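Local coordinates for protein endo-1,4-b-d-mannanase (Trichoderma reesei, PDB 1QNR) that hydrolyses internal beta-1,4-mannosidic linkages in mannans, as an endo-acting enzyme of glycoside hydrolase family 5, at residues N197-L202 / L235-F240; L106-V111 / F162-G167; A36-T41 / D93-S98. All coordinates share one frame; numbering follows the deposited sequence.

Contact 1 of 3, residues N197-L202 / L235-F240; sequences NHLVTL and LDFGTF. With NAG (2-acetamido-2-deoxy-beta-D-glucopyranose), chain G.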
loop_
_atom_site.group_PDB
_atom_site.type_symbol
_atom_site.label_atom_id
_atom_site.label_comp_id
_atom_site.label_asym_id
_atom_site.label_seq_id
_atom_site.Cartn_x
_atom_site.Cartn_y
_atom_site.Cartn_z
ATOM N N ASN A 197 -8.657 12.754 11.063
ATOM C CA ASN A 197 -7.304 13.176 11.155
ATOM C C ASN A 197 -6.430 12.740 9.976
ATOM O O ASN A 197 -5.437 13.395 9.693
ATOM C CB ASN A 197 -6.632 12.597 12.435
ATOM C CG ASN A 197 -7.340 13.015 13.710
ATOM O OD1 ASN A 197 -7.693 14.183 13.866
ATOM N ND2 ASN A 197 -7.604 11.996 14.583
ATOM N N HIS A 198 -6.787 11.617 9.330
ATOM C CA HIS A 198 -5.849 10.968 8.350
ATOM C C HIS A 198 -6.317 10.944 6.913
ATOM O O HIS A 198 -7.537 10.976 6.594
ATOM C CB HIS A 198 -5.614 9.489 8.800
ATOM C CG HIS A 198 -4.865 9.385 10.115
ATOM N ND1 HIS A 198 -5.416 8.760 11.250
ATOM C CD2 HIS A 198 -3.591 9.805 10.420
ATOM C CE1 HIS A 198 -4.442 8.833 12.191
ATOM N NE2 HIS A 198 -3.359 9.502 11.749
ATOM N N LEU A 199 -5.305 10.980 6.014
ATOM C CA LEU A 199 -5.536 10.821 4.587
ATOM C C LEU A 199 -6.052 9.418 4.214
ATOM O O LEU A 199 -5.837 8.445 4.968
ATOM C CB LEU A 199 -4.178 11.012 3.865
ATOM C CG LEU A 199 -3.522 12.394 4.088
ATOM C CD1 LEU A 199 -2.101 12.440 3.434
ATOM C CD2 LEU A 199 -4.407 13.548 3.566
ATOM N N VAL A 200 -6.794 9.294 3.107
ATOM C CA VAL A 200 -7.332 8.039 2.587
ATOM C C VAL A 200 -6.983 7.938 1.088
ATOM O O VAL A 200 -7.050 8.895 0.321
ATOM C CB VAL A 200 -8.843 7.959 2.790
ATOM C CG1 VAL A 200 -9.490 6.633 2.328
ATOM C CG2 VAL A 200 -9.235 8.149 4.282
ATOM N N THR A 201 -6.645 6.684 0.643
ATOM C CA THR A 201 -6.293 6.453 -0.760
ATOM C C THR A 201 -6.818 5.061 -1.188
ATOM O O THR A 201 -7.193 4.229 -0.333
ATOM C CB THR A 201 -4.762 6.573 -0.996
ATOM O OG1 THR A 201 -4.475 6.606 -2.426
ATOM C CG2 THR A 201 -4.032 5.423 -0.341
ATOM N N LEU A 202 -6.898 4.781 -2.493
ATOM C CA LEU A 202 -7.496 3.549 -2.983
ATOM C C LEU A 202 -6.531 2.331 -2.935
ATOM O O LEU A 202 -7.039 1.258 -2.511
ATOM C CB LEU A 202 -7.977 3.797 -4.449
ATOM C CG LEU A 202 -8.650 2.600 -5.171
ATOM C CD1 LEU A 202 -9.796 1.978 -4.379
ATOM C CD2 LEU A 202 -9.170 3.049 -6.571
ATOM N N LEU A 235 -11.084 10.632 -1.565
ATOM C CA LEU A 235 -9.700 10.075 -1.730
ATOM C C LEU A 235 -8.803 11.293 -1.838
ATOM O O LEU A 235 -8.980 12.206 -2.672
ATOM C CB LEU A 235 -9.589 9.155 -2.974
ATOM C CG LEU A 235 -10.474 7.912 -2.917
ATOM C CD1 LEU A 235 -10.355 7.134 -4.252
ATOM C CD2 LEU A 235 -10.136 6.947 -1.780
ATOM N N ASP A 236 -7.699 11.349 -1.076
ATOM C CA ASP A 236 -6.860 12.535 -0.974
ATOM C C ASP A 236 -5.696 12.584 -1.943
ATOM O O ASP A 236 -5.153 13.627 -2.258
ATOM C CB ASP A 236 -6.335 12.671 0.510
ATOM C CG ASP A 236 -7.455 12.844 1.474
ATOM O OD1 ASP A 236 -8.187 13.867 1.356
ATOM O OD2 ASP A 236 -7.700 11.981 2.333
ATOM N N PHE A 237 -5.261 11.406 -2.443
ATOM C CA PHE A 237 -4.131 11.332 -3.400
ATOM C C PHE A 237 -4.249 10.050 -4.223
ATOM O O PHE A 237 -4.964 9.134 -3.780
ATOM C CB PHE A 237 -2.743 11.421 -2.681
ATOM C CG PHE A 237 -2.492 10.302 -1.694
ATOM C CD1 PHE A 237 -1.791 9.168 -2.125
ATOM C CD2 PHE A 237 -2.806 10.442 -0.343
ATOM C CE1 PHE A 237 -1.463 8.136 -1.207
ATOM C CE2 PHE A 237 -2.476 9.436 0.585
ATOM C CZ PHE A 237 -1.792 8.284 0.160
ATOM N N GLY A 238 -3.542 9.987 -5.364
ATOM C CA GLY A 238 -3.597 8.807 -6.229
ATOM C C GLY A 238 -2.429 7.849 -5.956
ATOM O O GLY A 238 -1.344 8.293 -5.485
ATOM N N THR A 239 -2.617 6.554 -6.233
ATOM C CA THR A 239 -1.539 5.553 -6.168
ATOM C C THR A 239 -1.398 4.870 -7.522
ATOM O O THR A 239 -2.391 4.630 -8.251
ATOM C CB THR A 239 -1.859 4.417 -5.118
ATOM O OG1 THR A 239 -3.190 3.885 -5.331
ATOM C CG2 THR A 239 -1.772 5.002 -3.685
ATOM N N PHE A 240 -0.153 4.481 -7.864
ATOM C CA PHE A 240 0.028 3.605 -9.046
ATOM C C PHE A 240 1.254 2.704 -8.827
ATOM O O PHE A 240 2.132 3.040 -8.009
ATOM C CB PHE A 240 0.144 4.321 -10.392
ATOM C CG PHE A 240 1.329 5.255 -10.505
ATOM C CD1 PHE A 240 1.265 6.553 -10.060
ATOM C CD2 PHE A 240 2.515 4.797 -11.069
ATOM C CE1 PHE A 240 2.333 7.478 -10.171
ATOM C CE2 PHE A 240 3.646 5.695 -11.184
ATOM C CZ PHE A 240 3.510 7.035 -10.726
HETATM C C1 NAG G . -9.442 11.759 18.193
HETATM C C2 NAG G . -9.681 12.880 19.193
HETATM C C3 NAG G . -11.128 13.304 18.934
HETATM C C4 NAG G . -11.336 13.707 17.456
HETATM C C5 NAG G . -10.956 12.528 16.514
HETATM C C6 NAG G . -11.040 12.907 15.039
HETATM C C7 NAG G . -8.838 12.929 21.505
HETATM C C8 NAG G . -8.942 12.303 22.858
HETATM N N2 NAG G . -9.538 12.254 20.541
HETATM O O3 NAG G . -11.387 14.448 19.778
HETATM O O4 NAG G . -12.767 13.986 17.247
HETATM O O5 NAG G . -9.586 12.202 16.815
HETATM O O6 NAG G . -10.902 11.673 14.236
HETATM O O7 NAG G . -8.290 13.959 21.255
HETATM O O HOH W 1 -6.707 6.935 -4.584
#
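Thr201 and Phe237 show how one small side chain can hold both the ring and the backbone of its neighbour. CB of Thr201 lies over one face of the Phe237 ring, displaced toward the rim, in a CH-pi contact 3.8 Å from the ring centroid. One branch beyond it, CG2, meets CZ of that ring at 3.7 Å. The other branch, OG1, stands anti to the backbone N (chi1 -169°) and donates a hydrogen bond of 2.9 Å to Phe237 O, from above the carbonyl plane. The hydroxyl also touches Thr239 CG2 at 3.4 Å, the two threonines meeting tip to tip. A water bound to Leu202 N gives Phe237 O a second donor. Leu199 CB closes on the ring edge, 4.0 Å from CE2. An alanine in place of Phe237 would probably open a gap beside Thr201 and Leu199 and take away the edge-to-face partner of Phe12.

Asp236 grips Val200 twice: its N donates almost straight to Val200 O (2.9 Å, 174°), while OD2 accepts from Val200 N at 2.9 Å through its anti lone pair. The same OD2 forms a salt bridge with Lys192, which ties the pair to helix 178-194. Farther along, Asn197 ND2 donates to O5 of a protein-linked NAG. Strands 199-201 and 238-242 are successive staves of the (beta/alpha)8, or TIM, barrel; the loop leading into strand 238-242 is joined to strand 199-201 by one backbone bond, the Asp236 carboxylate and the Thr201 hydroxyl.

Contact 2 of 3, residues L106-V111 / F162-G167; sequences LIIPFV and FAWELG
Pro109 and Glu165 lie side by side on one face of a parallel strand pair, Pro109 CB 3.6 Å from Glu165 OE1. The other carboxylate oxygen, OE2, reaches back to Ile107 CG2 at 3.8 Å. A chi1 of 179° sets CG of the glutamate anti to the backbone N; the side chain lies beside Pro109 and crosses Ile107 obliquely. OE1 forms a salt bridge with Arg54, while OE2 lies near Glu275 OE2, and the arginine probably eases the proximity of the two acids.

On the reverse face Ile108 CD1 packs against Trp164 CZ3, pointing the same way. Phe110 follows, its CZ 3.6 Å from Trp164 CE3; the two ring planes are only 25° apart but slid so far that they barely overlap. Behind these side chains runs the backbone frame. Leu106 O accepts from Phe162 N at 2.8 Å and weakly from Ala163 N; Ile108 then donates to Ala163 O and accepts from Glu165 N, as parallel pairing requires. Pro109 has no N-H to give, but its CA makes a CA-H...O contact of 3.1 Å with Glu165 O, which also accepts from Phe110 N.

A second shell surrounds the aromatic groups: Asp195 accepts a hydrogen bond from Trp164 NE1, and Phe12 and Phe21 meet the ring of Phe162. Strand 52-54 borders this pair beyond 105-109, and strand 199-201 borders it beyond 161-165. Outside the sheet, helix 138-155 covers Phe110 and Val111, whereas helix 178-194 receives Trp164 and Leu166, the usual layering of a TIM barrel.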
loop_
_atom_site.group_PDB
_atom_site.type_symbol
_atom_site.label_atom_id
_atom_site.label_comp_id
_atom_site.label_asym_id
_atom_site.label_seq_id
_atom_site.Cartn_x
_atom_site.Cartn_y
_atom_site.Cartn_z
ATOM N N LEU A 106 3.070 5.162 8.357
ATOM C CA LEU A 106 2.644 3.904 7.728
ATOM C C LEU A 106 1.428 4.016 6.773
ATOM O O LEU A 106 0.442 4.720 7.068
ATOM C CB LEU A 106 2.172 2.957 8.855
ATOM C CG LEU A 106 3.224 2.645 9.965
ATOM C CD1 LEU A 106 2.553 1.860 11.092
ATOM C CD2 LEU A 106 4.381 1.863 9.302
ATOM N N ILE A 107 1.531 3.325 5.610
ATOM C CA ILE A 107 0.341 3.179 4.723
ATOM C C ILE A 107 -0.221 1.792 5.034
ATOM O O ILE A 107 0.541 0.804 4.954
ATOM C CB ILE A 107 0.694 3.371 3.249
ATOM C CG1 ILE A 107 1.135 4.828 3.026
ATOM C CG2 ILE A 107 -0.533 2.990 2.343
ATOM C CD1 ILE A 107 1.614 5.168 1.583
ATOM N N ILE A 108 -1.539 1.681 5.335
ATOM C CA ILE A 108 -2.116 0.398 5.759
ATOM C C ILE A 108 -3.394 0.039 4.991
ATOM O O ILE A 108 -4.472 0.649 5.193
ATOM C CB ILE A 108 -2.451 0.448 7.297
ATOM C CG1 ILE A 108 -1.208 0.810 8.131
ATOM C CG2 ILE A 108 -3.022 -0.924 7.744
ATOM C CD1 ILE A 108 -1.429 0.849 9.650
ATOM N N PRO A 109 -3.304 -0.933 4.058
ATOM C CA PRO A 109 -4.494 -1.422 3.331
ATOM C C PRO A 109 -5.271 -2.452 4.147
ATOM O O PRO A 109 -4.708 -3.256 4.907
ATOM C CB PRO A 109 -3.902 -2.075 2.017
ATOM C CG PRO A 109 -2.528 -2.532 2.505
ATOM C CD PRO A 109 -2.041 -1.454 3.471
ATOM N N PHE A 110 -6.628 -2.495 3.935
ATOM C CA PHE A 110 -7.540 -3.326 4.718
ATOM C C PHE A 110 -7.880 -4.703 4.161
ATOM O O PHE A 110 -8.363 -5.523 4.965
ATOM C CB PHE A 110 -8.889 -2.575 4.973
ATOM C CG PHE A 110 -8.763 -1.212 5.616
ATOM C CD1 PHE A 110 -8.220 -1.089 6.907
ATOM C CD2 PHE A 110 -9.219 -0.076 4.946
ATOM C CE1 PHE A 110 -8.146 0.159 7.512
ATOM C CE2 PHE A 110 -9.115 1.183 5.571
ATOM C CZ PHE A 110 -8.595 1.309 6.855
ATOM N N VAL A 111 -7.650 -4.937 2.874
ATOM C CA VAL A 111 -7.968 -6.251 2.244
ATOM C C VAL A 111 -7.011 -6.399 1.041
ATOM O O VAL A 111 -6.537 -5.404 0.455
ATOM C CB VAL A 111 -9.452 -6.324 1.795
ATOM C CG1 VAL A 111 -9.773 -5.332 0.680
ATOM C CG2 VAL A 111 -9.882 -7.760 1.430
ATOM N N PHE A 162 0.293 7.349 7.926
ATOM C CA PHE A 162 0.396 8.191 6.711
ATOM C C PHE A 162 -0.966 8.281 6.014
ATOM O O PHE A 162 -1.516 9.362 5.733
ATOM C CB PHE A 162 1.432 7.660 5.695
ATOM C CG PHE A 162 1.753 8.579 4.536
ATOM C CD1 PHE A 162 0.927 8.582 3.400
ATOM C CD2 PHE A 162 2.847 9.442 4.536
ATOM C CE1 PHE A 162 1.199 9.360 2.268
ATOM C CE2 PHE A 162 3.173 10.217 3.439
ATOM C CZ PHE A 162 2.308 10.228 2.315
ATOM N N ALA A 163 -1.553 7.106 5.749
ATOM C CA ALA A 163 -2.897 7.023 5.129
ATOM C C ALA A 163 -3.524 5.626 5.364
ATOM O O ALA A 163 -2.802 4.598 5.358
ATOM C CB ALA A 163 -2.795 7.240 3.599
ATOM N N TRP A 164 -4.860 5.638 5.396
ATOM C CA TRP A 164 -5.633 4.366 5.296
ATOM C C TRP A 164 -5.776 4.062 3.789
ATOM O O TRP A 164 -5.897 5.013 2.961
ATOM C CB TRP A 164 -7.022 4.560 5.902
ATOM C CG TRP A 164 -7.010 4.885 7.384
ATOM C CD1 TRP A 164 -7.489 6.009 7.969
ATOM C CD2 TRP A 164 -6.428 4.068 8.421
ATOM N NE1 TRP A 164 -7.306 5.942 9.345
ATOM C CE2 TRP A 164 -6.587 4.790 9.626
ATOM C CE3 TRP A 164 -5.743 2.837 8.445
ATOM C CZ2 TRP A 164 -6.200 4.305 10.879
ATOM C CZ3 TRP A 164 -5.273 2.364 9.687
ATOM C CH2 TRP A 164 -5.492 3.126 10.865
ATOM N N GLU A 165 -5.774 2.785 3.429
ATOM C CA GLU A 165 -5.846 2.378 2.012
ATOM C C GLU A 165 -6.917 1.312 1.914
ATOM O O GLU A 165 -7.005 0.319 2.653
ATOM C CB GLU A 165 -4.443 1.919 1.572
ATOM C CG GLU A 165 -4.399 1.444 0.095
ATOM C CD GLU A 165 -2.938 1.411 -0.372
ATOM O OE1 GLU A 165 -2.298 0.367 -0.114
ATOM O OE2 GLU A 165 -2.508 2.516 -0.856
ATOM N N LEU A 166 -7.827 1.526 0.903
ATOM C CA LEU A 166 -8.991 0.627 0.822
ATOM C C LEU A 166 -8.561 -0.798 0.542
ATOM O O LEU A 166 -9.170 -1.734 1.166
ATOM C CB LEU A 166 -9.997 1.176 -0.204
ATOM C CG LEU A 166 -10.487 2.620 -0.021
ATOM C CD1 LEU A 166 -11.746 2.837 -0.921
ATOM C CD2 LEU A 166 -10.753 2.979 1.431
ATOM N N GLY A 167 -7.590 -1.075 -0.343
ATOM C CA GLY A 167 -7.146 -2.471 -0.504
ATOM C C GLY A 167 -5.813 -2.455 -1.247
ATOM O O GLY A 167 -5.329 -1.429 -1.763
#

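Contact 3 of 3, residues A36-T41 / D93-S98; sequences ADVDST and DYVVQS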
loop_
_atom_site.group_PDB
_atom_site.type_symbol
_atom_site.label_atom_id
_atom_site.label_comp_id
_atom_site.label_asym_id
_atom_site.label_seq_id
_atom_site.Cartn_x
_atom_site.Cartn_y
_atom_site.Cartn_z
ATOM N N ALA A 36 11.864 -7.479 18.887
ATOM C CA ALA A 36 13.220 -7.089 18.548
ATOM C C ALA A 36 13.399 -7.052 17.024
ATOM O O ALA A 36 14.208 -6.277 16.564
ATOM C CB ALA A 36 14.294 -8.018 19.161
ATOM N N ASP A 37 12.661 -7.917 16.292
ATOM C CA ASP A 37 12.783 -7.959 14.838
ATOM C C ASP A 37 12.057 -6.798 14.156
ATOM O O ASP A 37 12.541 -6.254 13.149
ATOM C CB ASP A 37 12.264 -9.306 14.323
ATOM C CG ASP A 37 13.060 -10.516 14.831
ATOM O OD1 ASP A 37 14.182 -10.345 15.338
ATOM O OD2 ASP A 37 12.466 -11.631 14.703
ATOM N N VAL A 38 10.953 -6.307 14.722
ATOM C CA VAL A 38 10.347 -5.059 14.213
ATOM C C VAL A 38 11.295 -3.899 14.518
ATOM O O VAL A 38 11.583 -3.052 13.602
ATOM C CB VAL A 38 8.988 -4.787 14.922
ATOM C CG1 VAL A 38 8.421 -3.417 14.518
ATOM C CG2 VAL A 38 7.990 -5.909 14.627
ATOM N N ASP A 39 11.918 -3.842 15.711
ATOM C CA ASP A 39 12.756 -2.677 16.058
ATOM C C ASP A 39 14.028 -2.651 15.216
ATOM O O ASP A 39 14.417 -1.578 14.718
ATOM C CB ASP A 39 13.095 -2.719 17.559
ATOM C CG ASP A 39 11.798 -2.351 18.363
ATOM O OD1 ASP A 39 10.909 -1.563 18.005
ATOM O OD2 ASP A 39 11.694 -2.863 19.419
ATOM N N SER A 40 14.668 -3.831 14.931
ATOM C CA SER A 40 15.885 -3.726 14.113
ATOM C C SER A 40 15.557 -3.327 12.679
ATOM O O SER A 40 16.275 -2.527 12.067
ATOM C CB SER A 40 16.732 -5.019 14.176
ATOM O OG SER A 40 16.009 -6.169 13.764
ATOM N N THR A 41 14.469 -3.841 12.122
ATOM C CA THR A 41 14.093 -3.514 10.740
ATOM C C THR A 41 13.743 -2.018 10.620
ATOM O O THR A 41 14.216 -1.312 9.699
ATOM C CB THR A 41 12.882 -4.383 10.338
ATOM O OG1 THR A 41 13.256 -5.793 10.456
ATOM C CG2 THR A 41 12.461 -4.116 8.873
ATOM N N ASP A 93 -0.273 -3.747 16.547
ATOM C CA ASP A 93 -0.125 -2.627 17.511
ATOM C C ASP A 93 1.365 -2.322 17.737
ATOM O O ASP A 93 1.781 -1.158 17.900
ATOM C CB ASP A 93 -0.720 -2.994 18.885
ATOM C CG ASP A 93 -2.216 -3.140 18.937
ATOM O OD1 ASP A 93 -2.929 -2.684 18.018
ATOM O OD2 ASP A 93 -2.701 -3.667 19.988
ATOM N N TYR A 94 2.228 -3.357 17.810
ATOM C CA TYR A 94 3.659 -3.126 18.033
ATOM C C TYR A 94 4.320 -2.396 16.870
ATOM O O TYR A 94 5.241 -1.600 17.002
ATOM C CB TYR A 94 4.411 -4.422 18.472
ATOM C CG TYR A 94 5.804 -4.009 19.000
ATOM C CD1 TYR A 94 5.933 -3.455 20.287
ATOM C CD2 TYR A 94 6.941 -4.047 18.204
ATOM C CE1 TYR A 94 7.164 -3.011 20.760
ATOM C CE2 TYR A 94 8.164 -3.597 18.675
ATOM C CZ TYR A 94 8.272 -3.084 19.944
ATOM O OH TYR A 94 9.507 -2.667 20.460
ATOM N N VAL A 95 3.886 -2.766 15.610
ATOM C CA VAL A 95 4.381 -2.050 14.431
ATOM C C VAL A 95 4.063 -0.574 14.509
ATOM O O VAL A 95 4.934 0.261 14.210
ATOM C CB VAL A 95 3.784 -2.722 13.142
ATOM C CG1 VAL A 95 4.168 -1.912 11.892
ATOM C CG2 VAL A 95 4.312 -4.132 13.005
ATOM N N VAL A 96 2.825 -0.237 14.896
ATOM C CA VAL A 96 2.514 1.209 15.050
ATOM C C VAL A 96 3.307 1.840 16.218
ATOM O O VAL A 96 3.830 2.955 16.020
ATOM C CB VAL A 96 1.006 1.378 15.301
ATOM C CG1 VAL A 96 0.632 2.836 15.576
ATOM C CG2 VAL A 96 0.209 0.829 14.106
ATOM N N GLN A 97 3.515 1.126 17.325
ATOM C CA GLN A 97 4.337 1.610 18.451
ATOM C C GLN A 97 5.757 1.904 17.979
ATOM O O GLN A 97 6.342 2.957 18.296
ATOM C CB GLN A 97 4.302 0.568 19.617
ATOM C CG GLN A 97 5.212 1.024 20.774
ATOM C CD GLN A 97 5.462 0.061 21.889
ATOM O OE1 GLN A 97 6.493 0.197 22.676
ATOM N NE2 GLN A 97 4.638 -0.911 22.134
ATOM N N SER A 98 6.358 0.981 17.196
ATOM C CA SER A 98 7.751 1.143 16.691
ATOM C C SER A 98 7.840 2.267 15.690
ATOM O O SER A 98 8.837 3.036 15.605
ATOM C CB SER A 98 8.200 -0.235 16.109
ATOM O OG SER A 98 9.583 -0.118 15.724
#
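Val38 lays its branched side chain against the edge of the Tyr94 ring, CB near the ring plane and 3.9 Å from CD2, the two side chains sliding past each other in opposite directions. Its CG1, anti to the backbone N (chi1 174°), carries on to Ser98 CB at 3.6 Å, so that one methyl bridges successive turns of the facing helix. The other methyl, CG2, lies 4.4 Å from Val95 CG2, a looser approach.

Next to this apolar patch, Asp39 offers one oxygen to each of two hydroxyls. OD1 accepts from Ser98 OG at 3.0 Å through its anti lone pair. Tyr94 OH donates to OD2 in a hydrogen bond modelled at a very short 2.4 Å, a length best treated as doubtful. The aspartate crosses the tyrosine at about a right angle, with carboxylate and ring planes 64° apart. The serine bond by itself would probably help to stabilise the charged form of the acid.

Helices 35-47 and 90-102 are neighbours in the outer layer of the (beta/alpha)8 barrel, following strands 21-25 and 52-54 in turn. Their segments run in roughly the same direction, at a crossing angle of -35° and with axes 9.9 Å apart at closest approach, a spacing bridged here by Val38, Asp39, Tyr94 and Ser98.

Two further residues extend the same surface. Phe42, one turn beyond Val38, packs on Val95 and Ser98, and His35 stacks on the Tyr94 ring. On helix 90-102, a salt bridge from Asp93 to Arg154 provides a link to helix 138-155, the next helix around the shell.

Overall arrangement
Contacts 1 and 2, centres 9 Å apart, lie on the same barrel wall, linked by the pairing of strand 161-165 (contact 2) with strand 199-201 (contact 1): Trp164 O is 3.0 Å from Thr201 N and Trp164 N 3.0 Å from Leu199 O, both probable hydrogen bonds. Contact 3 belongs to the helical layer outside, its centre 18 Å from that of contact 2, yet Leu106 CD1 meets Val96 CG2 at 4.0 Å. It stays clear of contact 1, nearest atoms about 9 Å apart. The side chains of Thr239 and Glu165 are about 12 Å from a mannose of a protein-attached glycan, not a bound substrate. In family 5 the catalytic glutamates follow strands four and seven, probably 161-165 and 272-277 here.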